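Local structure of endoglucanase, family GH5 (Zobellia galactanivorans, 6GL2) at residues A[153-156]-A[157-160]; A[260-263]-A[264-268]; A[295-298]-A[299-303]. The protein hydrolyses hemicelluloses such as mixed-linked glucan, probably by cutting beta-glucosidic bonds within the chain as expected of a family 5 endoglucanase. All coordinates share one frame; numbering follows the deposited sequence. Where two conformers were deposited one is given.

Contact 1: A[153-156]-A[157-160]; sequences PRHK and GTPE
Thr-158 meets His-155 with both branches of its side chain, and the pair illustrates how one threonine can fasten a tight turn. The polar branch makes the bond: Thr-158 OG1 donates to His-155 O over 2.8 Å. The donor approaches with a C=O...O angle of 148° and is tilted only modestly, by 21°, from the carbonyl plane. The backbone amide of the same residue is farther off, with Thr-158 N lying 3.6 Å from His-155 O, so the hydroxyl supplies the bridge across the mouth of the turn.

The apolar branch makes a CH-pi contact. Thr-158 CG2 sits over one face of the imidazole, 3.6 Å from the centroid of the His-155 ring and nearly above it, displaced slightly toward the rim. Its closest ring atom is His-155 CG, at 3.5 Å. Placing OG1 between the backbone N and carbonyl carbon of Thr-158 (chi1 63°) sends the hydroxyl to the carbonyl while the methyl reaches the ring; the two side chains cross at about a right angle.

Backbone shape completes the local account. Gly-157 adopts positive phi, and a beta carbon there would collide with Lys-156 O, which makes glycine the natural occupant.

Beyond the turn, the Glu-161 carboxylate accepts from Gly-157 N through one oxygen and pairs with Arg-154 NE through the other, while Tyr-201 OH bonds to His-155 N. Arg-154 also forms a salt bridge with Glu-110.

The whole is a type II beta turn, His-155 to Thr-158, at the surface of the loop between strand 145-148 and helix 167-186. It follows closely on the Asn-Glu-Pro sequence, ending at Pro-153, that is characteristic of family 5 TIM barrels.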
ATOM      1  N   PRO A 153      -2.852   7.187   6.681  1.00 10.08           N
ATOM      2  CA  PRO A 153      -3.297   8.547   7.096  1.00 10.39           C
ATOM      3  C   PRO A 153      -3.530   8.578   8.634  1.00  9.07           C
ATOM      4  O   PRO A 153      -4.162   7.735   9.175  1.00  9.32           O
ATOM      5  CB  PRO A 153      -4.582   8.733   6.330  1.00 10.36           C
ATOM      6  CG  PRO A 153      -5.111   7.337   6.137  1.00 10.44           C
ATOM      7  CD  PRO A 153      -3.877   6.519   5.858  1.00  9.03           C
ATOM      8  N   ARG A 154      -2.897   9.523   9.276  1.00 10.16           N
ATOM      9  CA  ARG A 154      -2.796   9.520  10.757  1.00 10.40           C
ATOM     10  C   ARG A 154      -2.297  10.837  11.208  1.00 10.08           C
ATOM     11  O   ARG A 154      -1.796  11.631  10.437  1.00 10.19           O
ATOM     12  CB  ARG A 154      -1.850   8.394  11.258  1.00 11.40           C
ATOM     13  CG  ARG A 154      -0.393   8.690  10.887  1.00 11.44           C
ATOM     14  CD  ARG A 154       0.429   7.424  11.036  1.00 12.50           C
ATOM     15  NE  ARG A 154       1.831   7.728  10.823  1.00 13.22           N
ATOM     16  CZ  ARG A 154       2.443   7.874   9.678  1.00 13.84           C
ATOM     17  NH1 ARG A 154       1.775   7.729   8.543  1.00 13.01           N
ATOM     18  NH2 ARG A 154       3.745   8.129   9.664  1.00 15.19           N
ATOM     19  N   HIS A 155      -2.355  11.069  12.541  1.00 11.39           N
ATOM     20  CA  HIS A 155      -1.794  12.273  13.118  1.00 11.02           C
ATOM     21  C   HIS A 155      -0.439  11.985  13.746  1.00 11.26           C
ATOM     22  O   HIS A 155      -0.369  11.388  14.820  1.00 12.28           O
ATOM     23  CB  HIS A 155      -2.794  12.863  14.143  1.00 11.84           C
ATOM     24  CG  HIS A 155      -2.419  14.252  14.549  1.00 11.44           C
ATOM     25  ND1 HIS A 155      -3.299  15.056  15.219  1.00 14.05           N
ATOM     26  CD2 HIS A 155      -1.359  15.011  14.262  1.00 14.51           C
ATOM     27  CE1 HIS A 155      -2.712  16.247  15.401  1.00 13.47           C
ATOM     28  NE2 HIS A 155      -1.538  16.230  14.809  1.00 13.74           N
ATOM     29  N   LYS A 156       0.614  12.278  13.032  1.00 11.75           N
ATOM     30  CA  LYS A 156       1.914  11.891  13.476  1.00 12.35           C
ATOM     31  C   LYS A 156       2.323  12.637  14.756  1.00 12.05           C
ATOM     32  O   LYS A 156       1.971  13.826  14.896  1.00 13.57           O
ATOM     33  CB  LYS A 156       2.920  12.285  12.424  1.00 15.33           C
ATOM     34  CG  LYS A 156       2.875  11.427  11.171  1.00 17.07           C
ATOM     35  CD  LYS A 156       3.851  11.945  10.115  1.00 23.14           C
ATOM     36  CE  LYS A 156       5.258  11.798  10.628  1.00 26.96           C
ATOM     37  NZ  LYS A 156       6.242  12.110   9.521  1.00 31.43           N
ATOM     38  N   GLY A 157       2.923  11.896  15.660  1.00 12.48           N
ATOM     39  CA  GLY A 157       3.481  12.515  16.879  1.00 13.03           C
ATOM     40  C   GLY A 157       2.496  12.523  18.016  1.00 12.84           C
ATOM     41  O   GLY A 157       2.813  13.112  19.059  1.00 17.67           O
ATOM     42  N   THR A 158       1.384  11.828  17.932  1.00 13.13           N
ATOM     43  CA  THR A 158       0.358  11.786  18.930  1.00 12.93           C
ATOM     44  C   THR A 158       0.357  10.420  19.648  1.00 15.13           C
ATOM     45  O   THR A 158       0.790   9.404  19.046  1.00 14.27           O
ATOM     46  CB  THR A 158      -1.055  12.084  18.318  1.00 14.85           C
ATOM     47  OG1 THR A 158      -1.389  11.041  17.364  1.00 13.81           O
ATOM     48  CG2 THR A 158      -1.161  13.460  17.698  1.00 15.29           C
ATOM     49  N   PRO A 159      -0.127  10.324  20.864  1.00 14.63           N
ATOM     50  CA  PRO A 159      -0.047   9.067  21.553  1.00 15.84           C
ATOM     51  C   PRO A 159      -0.804   7.926  20.818  1.00 15.19           C
ATOM     52  O   PRO A 159      -0.388   6.748  20.973  1.00 16.89           O
ATOM     53  CB  PRO A 159      -0.684   9.384  22.933  1.00 16.62           C
ATOM     54  CG  PRO A 159      -0.512  10.844  23.138  1.00 17.05           C
ATOM     55  CD  PRO A 159      -0.569  11.448  21.772  1.00 14.81           C
ATOM     56  N   GLU A 160      -1.936   8.210  20.168  1.00 15.00           N
ATOM     57  CA  GLU A 160      -2.736   7.179  19.517  1.00 15.39           C
ATOM     58  C   GLU A 160      -2.294   6.936  18.063  1.00 12.79           C
ATOM     59  O   GLU A 160      -2.969   6.169  17.392  1.00 13.98           O
ATOM     60  CB  GLU A 160      -4.203   7.560  19.621  1.00 18.10           C
ATOM     61  CG  GLU A 160      -4.694   7.778  21.051  1.00 24.21           C
ATOM     62  CD  GLU A 160      -4.326   6.646  21.948  1.00 29.96           C
ATOM     63  OE1 GLU A 160      -4.877   5.530  21.734  0.75 33.12           O
ATOM     64  OE2 GLU A 160      -3.470   6.882  22.862  0.75 34.73           O
TER

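Contact 2: A[260-263]-A[264-268]; sequences RDKF and IVEDN
Lys-262 and Glu-266, one helical turn apart, form a salt bridge in which Lys-262 NZ donates to Glu-266 OE2 at 3.0 Å, on the syn lone pair, and more weakly to OE1. The lysine chain bends at its second torsion (chi2 69°) and then runs alongside the glutamate; Asn-211 also accepts from NZ. Glu-266 OE2 lies only 2.9 Å from Asp-267 OD1, a closeness of two acceptors that the ammonium charge may help to offset. A methionine in place of Lys-262 would probably leave the Glu-266 carboxylate without its mate and facing that of Asp-267 with less compensation. A second salt bridge joins neighbours: Arg-260 NE donates to Asp-261 OD1 at 2.9 Å, from above the carboxylate plane.

The backbone here widens into pi-type turns: Val-265 N bonds to Arg-260 O at 2.9 Å, and Glu-266 N to Asp-261 O, also at 2.9 Å.

Apolar and mixed contacts lie outside these bonds. Asp-267 OD2 approaches Phe-263 CD1 to 3.5 Å, ring and carboxylate planes 63° apart. From the last turns of helix 246-266, Phe-263 reaches inward to helix 207-212 and strands 222-227 and 271-276, meeting Tyr-213 edge-to-face, while Ile-264 packs on Val-271.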
ATOM      1  N   ARG A 260      -9.796 -10.933   8.645  1.00 12.13           N
ATOM      2  CA  ARG A 260     -10.749 -11.724   7.872  1.00 13.75           C
ATOM      3  C   ARG A 260     -12.181 -11.614   8.400  1.00 13.27           C
ATOM      4  O   ARG A 260     -13.143 -11.351   7.702  1.00 15.64           O
ATOM      5  CB  ARG A 260     -10.360 -13.225   7.830  1.00 15.45           C
ATOM      6  CG  ARG A 260     -11.412 -14.164   7.268  1.00 17.39           C
ATOM      7  CD  ARG A 260     -11.195 -15.610   7.724  1.00 21.13           C
ATOM      8  NE  ARG A 260     -11.335 -15.822   9.208  1.00 21.98           N
ATOM      9  CZ  ARG A 260     -10.907 -16.910   9.847  1.00 25.03           C
ATOM     10  NH1 ARG A 260     -10.274 -17.881   9.162  1.00 24.56           N
ATOM     11  NH2 ARG A 260     -11.053 -17.022  11.158  1.00 28.27           N
ATOM     12  N   ASP A 261     -12.269 -11.821   9.713  1.00 15.65           N
ATOM     13  CA  ASP A 261     -13.624 -11.818  10.337  1.00 15.56           C
ATOM     14  C   ASP A 261     -14.388 -10.518  10.162  1.00 16.58           C
ATOM     15  O   ASP A 261     -15.601 -10.483   9.901  1.00 17.89           O
ATOM     16  CB  ASP A 261     -13.549 -12.258  11.792  1.00 18.79           C
ATOM     17  CG  ASP A 261     -13.132 -13.727  11.958  1.00 20.39           C
ATOM     18  OD1 ASP A 261     -13.141 -14.499  10.992  1.00 21.71           O
ATOM     19  OD2 ASP A 261     -12.779 -14.068  13.140  1.00 25.52           O
ATOM     20  N   LYS A 262     -13.659  -9.392  10.277  1.00 13.57           N
ATOM     21  CA  LYS A 262     -14.278  -8.063  10.176  1.00 15.31           C
ATOM     22  C   LYS A 262     -14.571  -7.777   8.709  1.00 15.09           C
ATOM     23  O   LYS A 262     -15.668  -7.494   8.325  1.00 16.24           O
ATOM     24  CB  LYS A 262     -13.410  -6.953  10.762  1.00 16.97           C
ATOM     25  CG  LYS A 262     -13.987  -5.563  10.591  1.00 19.06           C
ATOM     26  CD  LYS A 262     -15.227  -5.495  11.497  1.00 24.90           C
ATOM     27  CE  LYS A 262     -15.858  -4.133  11.731  1.00 30.36           C
ATOM     28  NZ  LYS A 262     -16.969  -4.349  12.734  1.00 35.31           N
ATOM     29  N   PHE A 263     -13.538  -7.786   7.855  1.00 14.64           N
ATOM     30  CA  PHE A 263     -13.702  -7.298   6.487  1.00 13.56           C
ATOM     31  C   PHE A 263     -14.306  -8.313   5.527  1.00 12.58           C
ATOM     32  O   PHE A 263     -15.172  -7.956   4.755  1.00 14.40           O
ATOM     33  CB  PHE A 263     -12.386  -6.751   5.943  1.00 14.00           C
ATOM     34  CG  PHE A 263     -11.853  -5.588   6.758  1.00 13.98           C
ATOM     35  CD1 PHE A 263     -12.586  -4.438   6.825  1.00 14.34           C
ATOM     36  CD2 PHE A 263     -10.609  -5.589   7.372  1.00 14.61           C
ATOM     37  CE1 PHE A 263     -12.088  -3.360   7.534  1.00 15.17           C
ATOM     38  CE2 PHE A 263     -10.097  -4.461   8.046  1.00 15.43           C
ATOM     39  CZ  PHE A 263     -10.874  -3.369   8.133  1.00 15.18           C
ATOM     40  N   ILE A 264     -13.723  -9.475   5.485  1.00 14.46           N
ATOM     41  CA  ILE A 264     -14.121 -10.478   4.536  1.00 13.51           C
ATOM     42  C   ILE A 264     -15.493 -11.111   4.880  1.00 16.33           C
ATOM     43  O   ILE A 264     -16.363 -11.222   3.997  1.00 17.15           O
ATOM     44  CB  ILE A 264     -13.059 -11.605   4.385  1.00 14.67           C
ATOM     45  CG1 ILE A 264     -11.694 -10.989   3.900  1.00 14.35           C
ATOM     46  CG2 ILE A 264     -13.607 -12.729   3.447  1.00 15.82           C
ATOM     47  CD1 ILE A 264     -10.504 -11.871   3.876  1.00 15.46           C
ATOM     48  N   VAL A 265     -15.626 -11.509   6.125  1.00 16.47           N
ATOM     49  CA  VAL A 265     -16.886 -12.202   6.588  1.00 18.33           C
ATOM     50  C   VAL A 265     -17.923 -11.121   6.908  1.00 16.91           C
ATOM     51  O   VAL A 265     -18.928 -11.003   6.196  1.00 23.57           O
ATOM     52  CB  VAL A 265     -16.585 -13.142   7.753  1.00 17.58           C
ATOM     53  CG1 VAL A 265     -17.902 -13.727   8.331  1.00 19.17           C
ATOM     54  CG2 VAL A 265     -15.581 -14.196   7.378  1.00 19.17           C
ATOM     55  N   GLU A 266     -17.724 -10.311   7.911  1.00 17.88           N
ATOM     56  CA  GLU A 266     -18.776  -9.378   8.278  1.00 20.82           C
ATOM     57  C   GLU A 266     -19.110  -8.342   7.187  1.00 21.01           C
ATOM     58  O   GLU A 266     -20.274  -8.045   6.927  1.00 24.45           O
ATOM     59  CB  GLU A 266     -18.459  -8.705   9.608  1.00 21.62           C
ATOM     60  CG  GLU A 266     -19.442  -7.623  10.056  1.00 29.68           C
ATOM     61  CD  GLU A 266     -18.825  -6.605  11.019  1.00 38.10           C
ATOM     62  OE1 GLU A 266     -18.300  -7.068  12.087  1.00 44.16           O
ATOM     63  OE2 GLU A 266     -18.843  -5.361  10.671  1.00 44.48           O
ATOM     64  N   ASP A 267     -18.085  -7.747   6.541  1.00 19.93           N
ATOM     65  CA  ASP A 267     -18.292  -6.590   5.649  1.00 19.51           C
ATOM     66  C   ASP A 267     -18.400  -6.990   4.164  1.00 16.78           C
ATOM     67  O   ASP A 267     -18.700  -6.126   3.315  1.00 18.99           O
ATOM     68  CB  ASP A 267     -17.154  -5.576   5.788  1.00 21.61           C
ATOM     69  CG  ASP A 267     -17.055  -4.826   7.183  1.00 22.88           C
ATOM     70  OD1 ASP A 267     -17.964  -4.855   8.005  1.00 29.06           O
ATOM     71  OD2 ASP A 267     -16.021  -4.141   7.412  1.00 29.88           O
ATOM     72  N   ASN A 268     -18.164  -8.246   3.813  1.00 16.82           N
ATOM     73  CA  ASN A 268     -18.086  -8.710   2.430  1.00 18.62           C
ATOM     74  C   ASN A 268     -17.166  -7.882   1.530  1.00 16.25           C
ATOM     75  O   ASN A 268     -17.591  -7.399   0.470  1.00 16.59           O
ATOM     76  CB  ASN A 268     -19.511  -8.801   1.811  1.00 19.75           C
ATOM     77  CG  ASN A 268     -19.494  -9.517   0.453  1.00 24.14           C
ATOM     78  OD1 ASN A 268     -20.372  -9.269  -0.410  1.00 29.96           O
ATOM     79  ND2 ASN A 268     -18.474 -10.361   0.211  1.00 25.66           N
TER

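Contact 3: A[295-298]-A[299-303]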
ATOM      1  N   ALA A 295       2.845 -15.379   4.477  1.00 11.39           N
ATOM      2  CA  ALA A 295       2.348 -15.333   3.123  1.00 12.56           C
ATOM      3  C   ALA A 295       1.296 -16.479   2.909  1.00 11.43           C
ATOM      4  O   ALA A 295       0.238 -16.268   2.309  1.00 13.63           O
ATOM      5  CB  ALA A 295       3.477 -15.421   2.096  1.00 14.54           C
ATOM      6  N   ARG A 296       1.602 -17.670   3.408  1.00 13.10           N
ATOM      7  CA  ARG A 296       0.693 -18.841   3.318  0.50 13.53           C
ATOM      8  C   ARG A 296      -0.628 -18.477   4.028  1.00 13.29           C
ATOM      9  O   ARG A 296      -1.684 -18.735   3.518  1.00 13.77           O
ATOM     10  CB  ARG A 296       1.349 -20.096   3.903  0.50 14.38           C
ATOM     11  CG  ARG A 296       0.427 -21.296   4.202  0.50 14.76           C
ATOM     12  CD  ARG A 296       1.170 -22.469   4.895  0.50 15.76           C
ATOM     13  NE  ARG A 296       0.311 -23.664   4.927  0.50 17.48           N
ATOM     14  CZ  ARG A 296       0.356 -24.664   4.038  0.50 16.76           C
ATOM     15  NH1 ARG A 296       1.321 -24.744   3.155  0.50 14.37           N
ATOM     16  NH2 ARG A 296      -0.522 -25.653   4.136  0.50 16.58           N
ATOM     17  N   ALA A 297      -0.531 -17.858   5.208  1.00 13.17           N
ATOM     18  CA  ALA A 297      -1.711 -17.539   6.016  1.00 11.66           C
ATOM     19  C   ALA A 297      -2.618 -16.534   5.290  1.00 12.60           C
ATOM     20  O   ALA A 297      -3.824 -16.604   5.245  1.00 13.36           O
ATOM     21  CB  ALA A 297      -1.352 -17.082   7.383  1.00 14.48           C
ATOM     22  N   CYS A 298      -1.961 -15.571   4.603  1.00 12.07           N
ATOM     23  CA  CYS A 298      -2.710 -14.639   3.788  1.00 11.34           C
ATOM     24  C   CYS A 298      -3.338 -15.341   2.602  1.00 11.98           C
ATOM     25  O   CYS A 298      -4.530 -15.130   2.321  1.00 13.01           O
ATOM     26  CB  CYS A 298      -1.766 -13.483   3.269  1.00 11.79           C
ATOM     27  SG  CYS A 298      -1.353 -12.279   4.541  1.00 12.63           S
ATOM     28  N   ALA A 299      -2.571 -16.154   1.881  1.00 13.05           N
ATOM     29  CA  ALA A 299      -3.084 -16.830   0.699  1.00 13.56           C
ATOM     30  C   ALA A 299      -4.296 -17.734   1.065  1.00 14.40           C
ATOM     31  O   ALA A 299      -5.299 -17.686   0.355  1.00 16.78           O
ATOM     32  CB  ALA A 299      -1.997 -17.643   0.043  1.00 16.05           C
ATOM     33  N   GLU A 300      -4.248 -18.411   2.195  1.00 14.78           N
ATOM     34  CA  GLU A 300      -5.363 -19.272   2.647  1.00 16.70           C
ATOM     35  C   GLU A 300      -6.615 -18.494   2.936  1.00 16.09           C
ATOM     36  O   GLU A 300      -7.721 -19.032   2.819  1.00 18.78           O
ATOM     37  CB  GLU A 300      -4.922 -20.092   3.859  1.00 18.93           C
ATOM     38  CG  GLU A 300      -3.849 -21.074   3.384  1.00 24.88           C
ATOM     39  CD  GLU A 300      -3.405 -22.146   4.323  1.00 32.40           C
ATOM     40  OE1 GLU A 300      -3.626 -22.025   5.544  1.00 37.72           O
ATOM     41  OE2 GLU A 300      -2.794 -23.094   3.749  1.00 33.14           O
ATOM     42  N   ARG A 301      -6.512 -17.235   3.303  1.00 13.95           N
ATOM     43  CA  ARG A 301      -7.583 -16.340   3.579  1.00 14.24           C
ATOM     44  C   ARG A 301      -8.020 -15.484   2.385  1.00 13.44           C
ATOM     45  O   ARG A 301      -8.985 -14.734   2.521  1.00 15.01           O
ATOM     46  CB  ARG A 301      -7.246 -15.497   4.781  1.00 14.61           C
ATOM     47  CG  ARG A 301      -7.211 -16.321   6.071  1.00 15.26           C
ATOM     48  CD  ARG A 301      -6.424 -15.657   7.190  1.00 15.20           C
ATOM     49  NE  ARG A 301      -6.444 -16.509   8.375  1.00 17.30           N
ATOM     50  CZ  ARG A 301      -5.832 -17.640   8.454  1.00 15.65           C
ATOM     51  NH1 ARG A 301      -4.961 -18.060   7.558  1.00 15.84           N
ATOM     52  NH2 ARG A 301      -6.069 -18.411   9.545  1.00 18.11           N
ATOM     53  N   GLY A 302      -7.315 -15.542   1.251  1.00 12.92           N
ATOM     54  CA  GLY A 302      -7.696 -14.753   0.096  1.00 13.11           C
ATOM     55  C   GLY A 302      -7.221 -13.297   0.190  1.00 10.99           C
ATOM     56  O   GLY A 302      -7.766 -12.458  -0.520  1.00 12.34           O
ATOM     57  N   ILE A 303      -6.330 -13.053   1.098  1.00 12.32           N
ATOM     58  CA  ILE A 303      -5.723 -11.705   1.317  1.00 11.36           C
ATOM     59  C   ILE A 303      -4.462 -11.647   0.462  1.00 10.59           C
ATOM     60  O   ILE A 303      -3.644 -12.520   0.496  1.00 11.83           O
ATOM     61  CB  ILE A 303      -5.330 -11.502   2.768  1.00 11.82           C
ATOM     62  CG1 ILE A 303      -6.575 -11.584   3.702  1.00 13.35           C
ATOM     63  CG2 ILE A 303      -4.490 -10.208   3.037  1.00 11.70           C
ATOM     64  CD1 ILE A 303      -6.319 -11.633   5.198  1.00 15.25           C
TER
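Arg-301 folds back over Ala-297, and its side chain follows the carbonyl oxygen of that residue almost from root to tip. CB begins 3.6 Å from Ala-297 O; CG, set anti to the carbonyl carbon of Arg-301 (chi1 -68°), and then CD keep similar van der Waals contact with the same oxygen. At NE the chain turns to another partner, Asp-257, with which it forms a salt bridge. Beyond CZ, the NH1 branch swings back: Arg-301 NH1 donates to Ala-297 O at 3.0 Å, with an N-H...O angle of 164° and the acceptor in the guanidinium plane. The other branch, NH2, also finds a hydrogen-bond partner outside the two segments. Arg-301 N adds a weak bond to the Ala-297 carbonyl. One helical oxygen is thus gripped from backbone and side chain at once, and with Asp-257 holding NE the guanidinium has little freedom to turn.

The neighbouring charged pair shows a different geometry. Glu-300 OE2 lies over one face of the Arg-296 guanidinium, 3.4 Å from Arg-296 NE; no N-H points at it, so the attraction is of charge alone, and it is doubtful because Arg-296 has two conformers.

The helix ends in a Schellman motif. Gly-302 takes positive phi, its N bonds to Ala-299 O, and Ile-303 N reaches Cys-298 O at 3.0 Å, while Cys-298 SG packs on Ile-303 CG2 at 4.0 Å.

Ala-297 and Arg-301 lean on Leu-253 and Leu-256 of helix 246-266, and the chain passes through this short turn into strand 304-307, completing a beta-alpha-beta unit that starts with strand 271-276.

From the N terminus the three contacts follow in series; none nests in or crosses another, and each closes only a short local turn. Contact 1 fastens a loop at the C-terminal end of the barrel strands, its centre about 26 Å from that of contact 2 and about 29 Å from that of contact 3. Those two lie at the other end, where helices 246-266 and 284-301 turn into strands 271-276 and 304-307. They touch: Ile-264 CD1 packs on Arg-301 O at 3.5 Å and on Ile-303 CG1 at 3.9 Å. Asp-257 joins them too, its OD1 pairing with both Arg-260 NH1 and Arg-301 NE, so adjacent helix ends share one carboxylate.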